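Local coordinates for separin (Saccharomyces cerevisiae, PDB 5U1T), which cleaves the SCC1 subunit of cohesin at the onset of anaphase as a caspase-like cysteine protease, and is held inactive by securin for most of the cell cycle, at residues 1084-1089 / 1481-1486; 1078-1083 / 1109-1114; 1498-1502 / 1512-1516; 807-813 / 1505-1511; 751-756 / 802-806. All blocks are in the same frame, centred on the assembly; numbering follows the deposited sequence.

Overall arrangement
Contacts 1 and 4 join helical elements to the caspase-like protease, contact 3 lies within it, and contacts 2 and 5 join helices. Contact 5 is the most buried, an isoleucine and valine cluster with one arginine across it. Contact 2 mixes an apolar patch with a buried His-Glu bond, and touches contact 5 through Phe1083 and Ile806. Contacts 1 and 2 share helix 1075-1088; the more exposed, partly buried contact 1 relies on lysines, a carboxylate and backbone carbonyls. Contacts 3 and 4 draw on one loop, which carries the probable active-site cysteine and precedes helix 1513-1519: contact 3 adds that helix's start and packs sulfur on tyrosine, whereas contact 4 has a backbone bridge just before helix 809-825.

Contact 1. Residues 1084-1089 / 1481-1486; sequences DKVLNN and KEIKKC
Asp1084 and Lys1484 meet at about a right angle, the extended lysine chain passing across the carboxylate. Lys1484 CD lies 3.2 Å from Asp1084 OD1. Lys1484 NZ sits 3.3 Å from Asp1084 OD1 and 3.4 Å from Asp1084 OD2, a salt bridge made of two weak hydrogen bonds. Lys1085 reaches over from the next position of the helix. Its chain turns once, at chi2 (75°), and then runs straight, which carries Lys1085 NZ to within 2.6 Å of Lys1484 O; the donor stands 32° out of the carbonyl plane. Cys1486 O is 2.7 Å from Lys1085 NZ, and Leu1519 O of helix 1513-1519 accepts a further hydrogen bond from it. The Asn1088 side chain points toward the other segment, between Lys1481 and Lys1484, with ND2 against the Lys1484 chain. Asn1088 OD1 is 3.2 Å from CD of Lys1481, a lysine bent at chi2 and chi3 so that it folds round the amide oxygen. Asn1089 and Lys1485, both exposed, lie alongside each other, running opposite ways. Polar chemistry thus dominates, with Lys1085 held by the carbonyls of Lys1484 and Leu1519, Lys1484 probably balanced by the aspartate, and little apolar packing.

Contact 2. Residues 1078-1083 / 1109-1114; sequences HMPLLF and ISTITE
Ile1109 puts its CD1 among Met1079, Leu1082 and Phe1083, and this is the tightly packed part of the contact. Ile1109 CD1 lies 3.5 Å from CE1 of Phe1083, meeting the ring obliquely, 3.9 Å from CD2 of Leu1082 and 4.0 Å from CE of Met1079. Met1079, bent at chi2 and chi3, curls its methyl group toward Thr1111 and lays SD along CB and CG of Glu1114. A buried polar pair closes this apolar patch at one end: His1078 NE2 donates to Glu1114 OE1 over 2.9 Å, at an N-H...O angle of 160°. The acceptor lies in the imidazole plane, whereas the donor reaches OE1 from the anti side, 21° out of the carboxylate plane. The Leu1082 CD2 methyl leans on the same carboxylate, 3.3 Å from Glu1114 CD. The far side of helix 1111-1127 is looser: Ile1112 and Thr1113 are exposed, Ile1112 pointing away from helix 1075-1088. Asn1036 of helix 1036-1054 packs on Met1079, Ile806 of the loop after helix 782-805 backs Phe1083, and one turn further along helix 1075-1088 Val1086 also rests on Ile1109. Helix 1075-1088 therefore lies among helices 1111-1127 and 1036-1054 and that loop.

Contact 3. Residues 1498-1502 / 1512-1516; sequences SSAAM and GTIYT
Met1502 lays its sulfur over one face of the Tyr1515 ring, a Met-aromatic contact inside the caspase-like protease domain, in the loop that carries the probable active-site residue Cys1497. Met1502 SD stands 4.1 Å from the Tyr1515 ring centroid and 22° off the ring normal, displaced toward the rim. The methionine reaches that place by bending at both chi2 (-137°) and chi3 (-85°): its chain crosses the tyrosine side chain at about a right angle, and the last bend turns Met1502 CE along the same ring, 3.6 Å from Tyr1515 CZ. On the way Met1502 CG brushes the Ile1514 CG2 branch at 4.2 Å. That isoleucine holds CG1 anti to the backbone N, which turns CG2 toward the 1498-1502 loop, where it also approaches the Ala1500 carbonyl. Thr1513 faces the loop by its CB, while its OG1 is engaged by Glu1475. Ser1499 has its hydroxyl turned to another part of the fold, among Leu1494 O, Gly1496 O and Asn1528 N, which ties the type I turn from Ser1498 to Ala1501 to the neighbouring strands. Backbones come close at Gly1512, the N-cap residue of helix 1513-1519, whose CA packs 3.8 Å from Ala1501 O. No hydrogen bond links the loop to this first helical turn, and its nearest approach there is between Ser1499 O and Thr1513 CB, at 3.3 Å.

Contact 4. Residues 807-813 / 1505-1511; sequences GSARDCE and YGKLEPT
Arg810 and Thr1511 are brought together by a single bend: the arginine chain is extended through chi2 and turns at chi3 (-86°), so the side chains cross at about a right angle, with Arg810 NE 3.6 Å from Thr1511 CG2. Leu1508 has CG beside its own backbone N (chi1 -60°), and this sends Leu1508 CD1 over the first turn of helix 809-825, 3.7 Å from Ala809 CA and 4.0 Å from Cys812 SG. Ala809 CB meets two groups of the loop, Tyr1505 CD2 at 3.4 Å and Glu1509 O. Further along the tyrosine ring, Glu813 CG comes obliquely to Tyr1505 CE1 at 3.7 Å; the carboxylate beyond it bonds to Tyr842. The backbones are joined by a single bridge at Ser808 and Glu1509, in which Glu1509 N donates to Gly807 O over 2.8 Å. Ser808 begins the helix as its N-cap residue, and its OG donates to Asp811 OD2. Beyond the bridge Glu1509 turns its carboxylate to Ser1364, while the guanidinium of Arg810 binds Ser1480 and makes a cation-pi contact with an aromatic side chain of the other protein chain of the assembly. The 1505-1511 loop thus lies against the start of helix 809-825, with Ile804 of helix 782-805 and Ile845 of helix 829-845 covering Leu1508.

Contact 5. Residues 751-756 / 802-806; sequences IKAGNV and IHIRI
Arg805 reaches from the last turn of helix 782-805 over the end of helix 729-752, where it lies against Ile751. From CB the chain runs straight through CG, with chi1 168° and chi2 -178°. Arg805 CD meets the first partners, Ile751 CD1 at 3.8 Å and, more distantly, Val756 CG2. A turn at chi3 (-103°) then swings the guanidinium over the helix end. Arg805 CZ comes to lie 3.7 Å from Ile751 O, which sits above the centre of one guanidinium face rather than in line with an N-H; Arg805 NE (4.0 Å) and NH1 (3.8 Å) also lie near Ile751 O. Arg805 NH2 passes 4.0 Å from Gly754 CA and finds its hydrogen bond elsewhere, on Asp1032 O. The same Ile751 carbonyl accepts a hydrogen bond from Gly754 N as part of the Schellman motif that ends helix 729-752, with Gly754 as its C-prime residue; the charge of the arginine probably suits the carbonyl-rich end of that helix. Beneath the arginine lies an apolar floor. Ile802 CG2 touches Ile751 CD1 at 3.6 Å and Val756 CG1 at 3.8 Å, and Val756 CG1 also meets Ile806 CG2 at 3.6 Å. Helix 756-775 continues this floor, with Ala759 against Ile751 and Ile802 and with Val760 and Cys763 against Ile802, while from helix 1075-1088 Phe1083 closes over Val756 and Ile806.

Contact 1. Residues 1084-1089 / 1481-1486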
# COMPACT_ATOMS: atom_id res chain seq x y z
N ASP A 1084 -14.63 -14.91 21.45
CA ASP A 1084 -13.56 -14.60 22.38
C ASP A 1084 -12.74 -15.84 22.68
O ASP A 1084 -11.51 -15.80 22.59
CB ASP A 1084 -14.12 -14.04 23.69
CG ASP A 1084 -13.02 -13.57 24.61
OD1 ASP A 1084 -12.40 -14.40 25.29
OD2 ASP A 1084 -12.76 -12.35 24.65
N LYS A 1085 -13.41 -16.94 23.02
CA LYS A 1085 -12.72 -18.18 23.35
C LYS A 1085 -11.91 -18.69 22.14
O LYS A 1085 -10.70 -18.92 22.26
CB LYS A 1085 -13.73 -19.23 23.82
CG LYS A 1085 -13.15 -20.59 24.19
CD LYS A 1085 -12.43 -20.60 25.53
CE LYS A 1085 -12.01 -22.02 25.90
NZ LYS A 1085 -11.22 -22.14 27.16
N VAL A 1086 -12.56 -18.85 20.99
CA VAL A 1086 -11.90 -19.40 19.80
C VAL A 1086 -10.69 -18.58 19.35
O VAL A 1086 -9.60 -19.12 19.17
CB VAL A 1086 -12.88 -19.52 18.62
CG1 VAL A 1086 -12.12 -19.84 17.34
CG2 VAL A 1086 -13.92 -20.60 18.91
N LEU A 1087 -10.88 -17.27 19.19
CA LEU A 1087 -9.82 -16.37 18.76
C LEU A 1087 -8.63 -16.36 19.71
O LEU A 1087 -7.52 -15.96 19.33
CB LEU A 1087 -10.35 -14.95 18.59
CG LEU A 1087 -11.00 -14.65 17.23
CD1 LEU A 1087 -11.61 -13.27 17.21
CD2 LEU A 1087 -9.99 -14.79 16.09
N ASN A 1088 -8.80 -16.89 20.90
CA ASN A 1088 -7.76 -16.81 21.91
C ASN A 1088 -6.97 -18.11 22.01
O ASN A 1088 -5.86 -18.12 22.48
CB ASN A 1088 -8.38 -16.48 23.26
CG ASN A 1088 -7.73 -15.29 23.92
OD1 ASN A 1088 -6.61 -15.36 24.36
ND2 ASN A 1088 -8.45 -14.19 24.01
N ASN A 1089 -7.55 -19.20 21.56
CA ASN A 1089 -6.85 -20.47 21.54
C ASN A 1089 -6.27 -20.75 20.15
O ASN A 1089 -5.81 -21.87 19.87
CB ASN A 1089 -7.79 -21.59 21.98
CG ASN A 1089 -8.15 -21.50 23.47
OD1 ASN A 1089 -9.16 -20.88 23.85
ND2 ASN A 1089 -7.34 -22.12 24.31
N LYS A 1481 -5.29 -14.09 28.62
CA LYS A 1481 -5.09 -15.09 27.57
C LYS A 1481 -4.94 -16.53 28.05
O LYS A 1481 -5.48 -17.45 27.44
CB LYS A 1481 -3.85 -14.73 26.76
CG LYS A 1481 -3.83 -13.28 26.34
CD LYS A 1481 -4.45 -13.11 24.96
CE LYS A 1481 -3.68 -13.88 23.89
NZ LYS A 1481 -4.18 -13.59 22.51
N GLU A 1482 -4.18 -16.71 29.12
CA GLU A 1482 -3.85 -18.03 29.60
C GLU A 1482 -4.97 -18.64 30.45
O GLU A 1482 -5.19 -19.85 30.42
CB GLU A 1482 -2.55 -17.99 30.41
CG GLU A 1482 -1.42 -18.84 29.82
CD GLU A 1482 -0.98 -18.37 28.44
OE1 GLU A 1482 -0.99 -17.14 28.16
OE2 GLU A 1482 -0.64 -19.24 27.62
N ILE A 1483 -5.68 -17.81 31.21
CA ILE A 1483 -6.85 -18.31 31.92
C ILE A 1483 -7.81 -18.87 30.87
O ILE A 1483 -8.33 -19.98 31.02
CB ILE A 1483 -7.55 -17.23 32.75
CG1 ILE A 1483 -6.70 -16.87 33.97
CG2 ILE A 1483 -8.89 -17.72 33.21
CD1 ILE A 1483 -7.01 -15.52 34.51
N LYS A 1484 -7.97 -18.11 29.78
CA LYS A 1484 -8.89 -18.45 28.69
C LYS A 1484 -8.50 -19.71 27.93
O LYS A 1484 -9.34 -20.31 27.25
CB LYS A 1484 -9.03 -17.28 27.71
CG LYS A 1484 -9.80 -16.11 28.29
CD LYS A 1484 -10.03 -14.99 27.28
CE LYS A 1484 -10.57 -13.77 27.99
NZ LYS A 1484 -10.50 -12.55 27.17
N LYS A 1485 -7.24 -20.11 28.03
CA LYS A 1485 -6.79 -21.29 27.32
C LYS A 1485 -7.16 -22.53 28.10
O LYS A 1485 -7.29 -23.61 27.53
CB LYS A 1485 -5.29 -21.24 27.06
CG LYS A 1485 -4.92 -20.18 26.05
CD LYS A 1485 -3.45 -20.21 25.69
CE LYS A 1485 -3.07 -19.00 24.85
NZ LYS A 1485 -1.67 -19.08 24.36
N CYS A 1486 -7.34 -22.37 29.41
CA CYS A 1486 -7.73 -23.48 30.28
C CYS A 1486 -9.07 -24.05 29.88
O CYS A 1486 -9.82 -23.44 29.10
CB CYS A 1486 -7.79 -23.05 31.74
SG CYS A 1486 -6.32 -22.22 32.32

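Contact 2. Residues 1078-1083 / 1109-1114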
# COMPACT_ATOMS: atom_id res chain seq x y z
N HIS A 1078 -24.32 -15.40 23.25
CA HIS A 1078 -23.39 -16.49 23.11
C HIS A 1078 -22.22 -16.19 22.13
O HIS A 1078 -21.06 -16.47 22.43
CB HIS A 1078 -24.17 -17.73 22.66
CG HIS A 1078 -23.31 -18.89 22.27
ND1 HIS A 1078 -22.55 -19.59 23.18
CD2 HIS A 1078 -23.10 -19.48 21.06
CE1 HIS A 1078 -21.90 -20.56 22.55
NE2 HIS A 1078 -22.23 -20.52 21.27
N MET A 1079 -22.56 -15.62 20.96
CA MET A 1079 -21.60 -15.37 19.89
C MET A 1079 -20.37 -14.55 20.30
O MET A 1079 -19.27 -14.89 19.92
CB MET A 1079 -22.31 -14.68 18.72
CG MET A 1079 -23.27 -15.56 17.95
SD MET A 1079 -22.63 -17.20 17.54
CE MET A 1079 -21.98 -16.98 15.88
N PRO A 1080 -20.53 -13.47 21.08
CA PRO A 1080 -19.29 -12.80 21.47
C PRO A 1080 -18.39 -13.67 22.35
O PRO A 1080 -17.18 -13.60 22.22
CB PRO A 1080 -19.78 -11.59 22.26
CG PRO A 1080 -21.20 -11.42 21.90
CD PRO A 1080 -21.72 -12.77 21.59
N LEU A 1081 -18.97 -14.46 23.24
CA LEU A 1081 -18.16 -15.25 24.17
C LEU A 1081 -17.41 -16.36 23.44
O LEU A 1081 -16.26 -16.62 23.72
CB LEU A 1081 -19.02 -15.82 25.30
CG LEU A 1081 -19.70 -14.76 26.17
CD1 LEU A 1081 -20.85 -15.36 27.03
CD2 LEU A 1081 -18.69 -14.04 27.04
N LEU A 1082 -18.08 -17.00 22.49
CA LEU A 1082 -17.46 -18.07 21.75
C LEU A 1082 -16.35 -17.52 20.86
O LEU A 1082 -15.28 -18.11 20.76
CB LEU A 1082 -18.49 -18.81 20.91
CG LEU A 1082 -17.92 -19.97 20.10
CD1 LEU A 1082 -17.65 -21.20 20.96
CD2 LEU A 1082 -18.85 -20.29 18.97
N PHE A 1083 -16.60 -16.38 20.23
CA PHE A 1083 -15.58 -15.76 19.40
C PHE A 1083 -14.37 -15.42 20.25
O PHE A 1083 -13.24 -15.64 19.83
CB PHE A 1083 -16.12 -14.50 18.71
CG PHE A 1083 -16.72 -14.78 17.37
CD1 PHE A 1083 -16.05 -15.58 16.46
CD2 PHE A 1083 -17.95 -14.27 17.02
CE1 PHE A 1083 -16.59 -15.85 15.22
CE2 PHE A 1083 -18.50 -14.54 15.78
CZ PHE A 1083 -17.81 -15.33 14.88
N ILE A 1109 -15.58 -21.30 12.87
CA ILE A 1109 -16.96 -21.34 13.35
C ILE A 1109 -17.89 -20.49 12.49
O ILE A 1109 -17.43 -19.71 11.67
CB ILE A 1109 -17.05 -20.81 14.80
CG1 ILE A 1109 -17.14 -19.29 14.81
CG2 ILE A 1109 -15.83 -21.22 15.60
CD1 ILE A 1109 -18.42 -18.80 15.38
N SER A 1110 -19.20 -20.64 12.69
CA SER A 1110 -20.19 -19.68 12.16
C SER A 1110 -21.61 -19.88 12.74
O SER A 1110 -21.93 -20.97 13.24
CB SER A 1110 -20.27 -19.73 10.63
OG SER A 1110 -21.02 -18.63 10.14
N THR A 1111 -22.42 -18.82 12.63
CA THR A 1111 -23.78 -18.72 13.17
C THR A 1111 -24.65 -19.95 12.87
O THR A 1111 -25.58 -20.29 13.62
CB THR A 1111 -24.47 -17.44 12.63
OG1 THR A 1111 -24.22 -16.36 13.53
CG2 THR A 1111 -25.99 -17.61 12.48
N ILE A 1112 -24.31 -20.66 11.80
CA ILE A 1112 -25.04 -21.85 11.41
C ILE A 1112 -24.93 -22.97 12.45
O ILE A 1112 -25.93 -23.37 13.06
CB ILE A 1112 -24.55 -22.33 10.04
CG1 ILE A 1112 -24.41 -21.13 9.07
CG2 ILE A 1112 -25.45 -23.44 9.49
CD1 ILE A 1112 -25.66 -20.20 9.03
N THR A 1113 -23.72 -23.48 12.66
CA THR A 1113 -23.52 -24.51 13.68
C THR A 1113 -23.86 -23.95 15.04
O THR A 1113 -24.41 -24.67 15.89
CB THR A 1113 -22.07 -25.09 13.70
OG1 THR A 1113 -21.87 -25.88 14.88
CG2 THR A 1113 -20.99 -23.95 13.58
N GLU A 1114 -23.58 -22.67 15.25
CA GLU A 1114 -23.90 -22.03 16.54
C GLU A 1114 -25.40 -21.95 16.81
O GLU A 1114 -25.84 -21.91 17.96
CB GLU A 1114 -23.30 -20.63 16.62
CG GLU A 1114 -21.85 -20.66 16.99
CD GLU A 1114 -21.44 -21.94 17.70
OE1 GLU A 1114 -21.78 -22.10 18.90
OE2 GLU A 1114 -20.77 -22.79 17.07

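Contact 3. Residues 1498-1502 / 1512-1516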
# COMPACT_ATOMS: atom_id res chain seq x y z
N SER A 1498 -13.58 -4.78 42.71
CA SER A 1498 -13.96 -4.73 41.30
C SER A 1498 -13.56 -5.96 40.49
O SER A 1498 -13.41 -5.85 39.28
CB SER A 1498 -13.37 -3.49 40.64
OG SER A 1498 -14.08 -2.32 40.99
N SER A 1499 -13.43 -7.11 41.13
CA SER A 1499 -13.19 -8.34 40.39
C SER A 1499 -14.30 -8.68 39.38
O SER A 1499 -14.01 -9.20 38.30
CB SER A 1499 -13.01 -9.50 41.36
OG SER A 1499 -14.02 -9.46 42.34
N ALA A 1500 -15.55 -8.38 39.72
CA ALA A 1500 -16.67 -8.65 38.80
C ALA A 1500 -17.10 -7.41 38.02
O ALA A 1500 -18.12 -7.44 37.32
CB ALA A 1500 -17.84 -9.21 39.56
N ALA A 1501 -16.36 -6.32 38.12
CA ALA A 1501 -16.71 -5.12 37.37
C ALA A 1501 -16.42 -5.34 35.89
O ALA A 1501 -15.70 -6.27 35.53
CB ALA A 1501 -15.98 -3.91 37.89
N MET A 1502 -17.00 -4.48 35.05
CA MET A 1502 -16.82 -4.56 33.62
C MET A 1502 -16.69 -3.17 33.02
O MET A 1502 -17.50 -2.29 33.30
CB MET A 1502 -17.97 -5.29 32.96
CG MET A 1502 -17.99 -6.76 33.27
SD MET A 1502 -18.33 -7.81 31.86
CE MET A 1502 -20.12 -7.78 31.85
N GLY A 1512 -14.31 -8.22 31.41
CA GLY A 1512 -13.87 -8.15 32.79
C GLY A 1512 -13.51 -9.56 33.20
O GLY A 1512 -13.70 -10.51 32.44
N THR A 1513 -12.84 -9.64 34.33
CA THR A 1513 -12.29 -10.86 34.87
C THR A 1513 -13.22 -12.01 34.99
O THR A 1513 -12.87 -13.15 34.92
CB THR A 1513 -11.78 -10.54 36.26
OG1 THR A 1513 -10.85 -9.47 36.18
CG2 THR A 1513 -11.12 -11.72 36.84
N ILE A 1514 -14.45 -11.66 35.19
CA ILE A 1514 -15.55 -12.56 35.40
C ILE A 1514 -15.84 -13.50 34.20
O ILE A 1514 -15.89 -14.72 34.34
CB ILE A 1514 -16.77 -11.72 35.74
CG1 ILE A 1514 -18.01 -12.59 35.82
CG2 ILE A 1514 -16.84 -10.46 34.80
CD1 ILE A 1514 -17.92 -13.43 36.99
N TYR A 1515 -15.93 -12.92 33.02
CA TYR A 1515 -16.17 -13.68 31.81
C TYR A 1515 -14.98 -14.54 31.45
O TYR A 1515 -15.14 -15.59 30.85
CB TYR A 1515 -16.40 -12.75 30.62
CG TYR A 1515 -17.77 -12.16 30.50
CD1 TYR A 1515 -18.79 -12.57 31.32
CD2 TYR A 1515 -18.03 -11.19 29.57
CE1 TYR A 1515 -20.04 -12.02 31.20
CE2 TYR A 1515 -19.28 -10.64 29.45
CZ TYR A 1515 -20.27 -11.06 30.26
OH TYR A 1515 -21.51 -10.51 30.13
N THR A 1516 -13.79 -14.08 31.78
CA THR A 1516 -12.62 -14.86 31.45
C THR A 1516 -12.59 -16.16 32.22
O THR A 1516 -12.30 -17.19 31.66
CB THR A 1516 -11.32 -14.08 31.60
OG1 THR A 1516 -10.87 -14.16 32.94
CG2 THR A 1516 -11.53 -12.66 31.25

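Contact 4. Residues 807-813 / 1505-1511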
# COMPACT_ATOMS: atom_id res chain seq x y z
N GLY A 807 -18.12 -7.74 18.17
CA GLY A 807 -18.32 -6.99 19.41
C GLY A 807 -17.17 -6.91 20.40
O GLY A 807 -17.35 -6.43 21.51
N SER A 808 -15.99 -7.37 20.02
CA SER A 808 -14.86 -7.37 20.93
C SER A 808 -14.25 -5.99 21.15
O SER A 808 -13.32 -5.60 20.44
CB SER A 808 -13.79 -8.33 20.43
OG SER A 808 -12.75 -8.43 21.39
N ALA A 809 -14.76 -5.27 22.14
CA ALA A 809 -14.18 -4.00 22.55
C ALA A 809 -12.68 -4.15 22.86
O ALA A 809 -11.88 -3.29 22.50
CB ALA A 809 -14.91 -3.45 23.76
N ARG A 810 -12.30 -5.25 23.51
CA ARG A 810 -10.93 -5.44 23.95
C ARG A 810 -9.91 -5.30 22.81
O ARG A 810 -8.90 -4.60 22.94
CB ARG A 810 -10.78 -6.80 24.62
CG ARG A 810 -9.50 -6.95 25.45
CD ARG A 810 -9.28 -8.38 25.92
NE ARG A 810 -9.97 -8.70 27.17
CZ ARG A 810 -9.36 -8.93 28.33
NH1 ARG A 810 -10.06 -9.23 29.43
NH2 ARG A 810 -8.03 -8.87 28.41
N ASP A 811 -10.19 -5.95 21.68
CA ASP A 811 -9.23 -5.95 20.58
C ASP A 811 -9.30 -4.67 19.80
O ASP A 811 -8.32 -4.25 19.19
CB ASP A 811 -9.48 -7.12 19.64
CG ASP A 811 -9.29 -8.46 20.31
OD1 ASP A 811 -8.15 -8.95 20.31
OD2 ASP A 811 -10.27 -9.00 20.84
N CYS A 812 -10.47 -4.05 19.80
CA CYS A 812 -10.66 -2.81 19.08
C CYS A 812 -9.87 -1.70 19.73
O CYS A 812 -9.22 -0.89 19.06
CB CYS A 812 -12.15 -2.46 19.01
SG CYS A 812 -13.04 -3.37 17.74
N GLU A 813 -9.93 -1.66 21.06
CA GLU A 813 -9.15 -0.69 21.80
C GLU A 813 -7.68 -0.87 21.49
O GLU A 813 -6.98 0.12 21.30
CB GLU A 813 -9.39 -0.83 23.29
CG GLU A 813 -10.68 -0.20 23.77
CD GLU A 813 -10.77 1.28 23.42
OE1 GLU A 813 -11.50 1.62 22.47
OE2 GLU A 813 -10.14 2.10 24.12
N TYR A 1505 -18.19 -0.27 26.63
CA TYR A 1505 -17.79 0.40 25.39
C TYR A 1505 -18.92 0.54 24.36
O TYR A 1505 -18.85 -0.07 23.29
CB TYR A 1505 -16.64 -0.35 24.73
CG TYR A 1505 -15.37 -0.36 25.55
CD1 TYR A 1505 -14.45 0.69 25.46
CD2 TYR A 1505 -15.10 -1.40 26.41
CE1 TYR A 1505 -13.30 0.69 26.20
CE2 TYR A 1505 -13.94 -1.42 27.16
CZ TYR A 1505 -13.04 -0.37 27.06
OH TYR A 1505 -11.89 -0.41 27.81
N GLY A 1506 -19.92 1.37 24.67
CA GLY A 1506 -21.04 1.62 23.79
C GLY A 1506 -21.66 0.37 23.22
O GLY A 1506 -22.10 -0.52 23.96
N LYS A 1507 -21.68 0.28 21.89
CA LYS A 1507 -22.38 -0.78 21.19
C LYS A 1507 -21.55 -2.03 21.02
O LYS A 1507 -21.92 -2.95 20.30
CB LYS A 1507 -22.87 -0.28 19.84
CG LYS A 1507 -23.77 0.93 19.95
CD LYS A 1507 -24.04 1.56 18.59
CE LYS A 1507 -24.54 2.99 18.76
NZ LYS A 1507 -23.58 3.80 19.61
N LEU A 1508 -20.40 -2.06 21.67
CA LEU A 1508 -19.62 -3.29 21.66
C LEU A 1508 -19.80 -4.01 23.00
O LEU A 1508 -20.32 -3.43 23.97
CB LEU A 1508 -18.14 -2.99 21.39
CG LEU A 1508 -17.76 -2.31 20.07
CD1 LEU A 1508 -16.23 -2.26 19.95
CD2 LEU A 1508 -18.40 -3.01 18.85
N GLU A 1509 -19.39 -5.27 23.05
CA GLU A 1509 -19.48 -6.05 24.28
C GLU A 1509 -18.37 -5.65 25.23
O GLU A 1509 -17.24 -5.41 24.82
CB GLU A 1509 -19.39 -7.55 23.99
CG GLU A 1509 -20.49 -8.06 23.10
CD GLU A 1509 -21.87 -7.78 23.66
OE1 GLU A 1509 -22.09 -7.96 24.87
OE2 GLU A 1509 -22.74 -7.36 22.87
N PRO A 1510 -18.71 -5.55 26.52
CA PRO A 1510 -17.73 -5.19 27.53
C PRO A 1510 -16.98 -6.44 27.96
O PRO A 1510 -17.35 -7.53 27.54
CB PRO A 1510 -18.59 -4.64 28.65
CG PRO A 1510 -19.82 -5.48 28.57
CD PRO A 1510 -20.04 -5.79 27.10
N THR A 1511 -15.95 -6.31 28.78
CA THR A 1511 -15.39 -7.49 29.43
C THR A 1511 -14.75 -7.16 30.75
O THR A 1511 -14.62 -6.00 31.13
CB THR A 1511 -14.33 -8.21 28.57
OG1 THR A 1511 -14.06 -9.50 29.16
CG2 THR A 1511 -13.02 -7.38 28.46

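Contact 5. Residues 751-756 / 802-806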
# COMPACT_ATOMS: atom_id res chain seq x y z
N ILE A 751 -14.62 -12.13 5.62
CA ILE A 751 -15.46 -11.51 6.63
C ILE A 751 -16.82 -11.10 6.06
O ILE A 751 -17.84 -11.20 6.75
CB ILE A 751 -14.78 -10.28 7.27
CG1 ILE A 751 -15.47 -9.94 8.59
CG2 ILE A 751 -14.75 -9.08 6.34
CD1 ILE A 751 -15.27 -10.99 9.64
N LYS A 752 -16.86 -10.69 4.79
CA LYS A 752 -18.14 -10.38 4.15
C LYS A 752 -18.93 -11.69 3.99
O LYS A 752 -20.15 -11.68 3.83
CB LYS A 752 -17.94 -9.65 2.80
CG LYS A 752 -17.54 -8.14 2.96
CD LYS A 752 -17.53 -7.33 1.65
CE LYS A 752 -17.41 -5.82 1.90
NZ LYS A 752 -17.31 -5.00 0.65
N ALA A 753 -18.23 -12.82 4.08
CA ALA A 753 -18.86 -14.13 3.96
C ALA A 753 -18.97 -14.87 5.30
O ALA A 753 -19.01 -16.10 5.32
CB ALA A 753 -18.08 -14.98 2.96
N GLY A 754 -19.01 -14.13 6.41
CA GLY A 754 -19.14 -14.74 7.73
C GLY A 754 -18.02 -15.69 8.16
O GLY A 754 -18.28 -16.65 8.92
N ASN A 755 -16.79 -15.43 7.71
CA ASN A 755 -15.61 -16.21 8.14
C ASN A 755 -14.67 -15.39 9.01
O ASN A 755 -13.56 -15.03 8.58
CB ASN A 755 -14.84 -16.74 6.94
CG ASN A 755 -15.55 -17.88 6.29
OD1 ASN A 755 -16.69 -18.18 6.62
ND2 ASN A 755 -14.88 -18.52 5.34
N VAL A 756 -15.11 -15.11 10.22
CA VAL A 756 -14.43 -14.17 11.08
C VAL A 756 -13.03 -14.62 11.40
O VAL A 756 -12.10 -13.83 11.29
CB VAL A 756 -15.21 -13.95 12.38
CG1 VAL A 756 -14.41 -13.11 13.35
CG2 VAL A 756 -16.53 -13.29 12.06
N ILE A 802 -13.34 -6.07 11.80
CA ILE A 802 -13.67 -7.48 12.04
C ILE A 802 -14.04 -7.69 13.51
O ILE A 802 -14.94 -8.47 13.84
CB ILE A 802 -12.52 -8.44 11.66
CG1 ILE A 802 -12.23 -8.40 10.15
CG2 ILE A 802 -12.86 -9.87 12.03
CD1 ILE A 802 -10.99 -9.20 9.76
N HIS A 803 -13.36 -6.97 14.39
CA HIS A 803 -13.59 -7.09 15.81
C HIS A 803 -14.80 -6.27 16.30
O HIS A 803 -15.35 -6.56 17.36
CB HIS A 803 -12.32 -6.69 16.56
CG HIS A 803 -11.20 -7.68 16.41
ND1 HIS A 803 -10.95 -8.67 17.33
CD2 HIS A 803 -10.28 -7.85 15.42
CE1 HIS A 803 -9.92 -9.39 16.94
NE2 HIS A 803 -9.50 -8.92 15.78
N ILE A 804 -15.22 -5.28 15.53
CA ILE A 804 -16.48 -4.58 15.79
C ILE A 804 -17.62 -5.52 15.46
O ILE A 804 -18.54 -5.67 16.25
CB ILE A 804 -16.62 -3.30 14.96
CG1 ILE A 804 -15.72 -2.22 15.53
CG2 ILE A 804 -18.05 -2.81 14.97
CD1 ILE A 804 -15.41 -1.13 14.55
N ARG A 805 -17.52 -6.18 14.31
CA ARG A 805 -18.53 -7.15 13.92
C ARG A 805 -18.80 -8.20 14.99
O ARG A 805 -19.94 -8.57 15.20
CB ARG A 805 -18.11 -7.83 12.62
CG ARG A 805 -18.95 -9.04 12.33
CD ARG A 805 -18.52 -9.74 11.10
NE ARG A 805 -19.41 -9.44 9.98
CZ ARG A 805 -20.23 -10.33 9.44
NH1 ARG A 805 -20.99 -9.97 8.41
NH2 ARG A 805 -20.29 -11.58 9.92
N ILE A 806 -17.78 -8.68 15.69
CA ILE A 806 -18.03 -9.68 16.73
C ILE A 806 -18.11 -9.07 18.12
O ILE A 806 -18.14 -9.79 19.11
CB ILE A 806 -16.97 -10.79 16.74
CG1 ILE A 806 -15.62 -10.23 17.19
CG2 ILE A 806 -16.89 -11.46 15.38
CD1 ILE A 806 -14.55 -11.25 17.19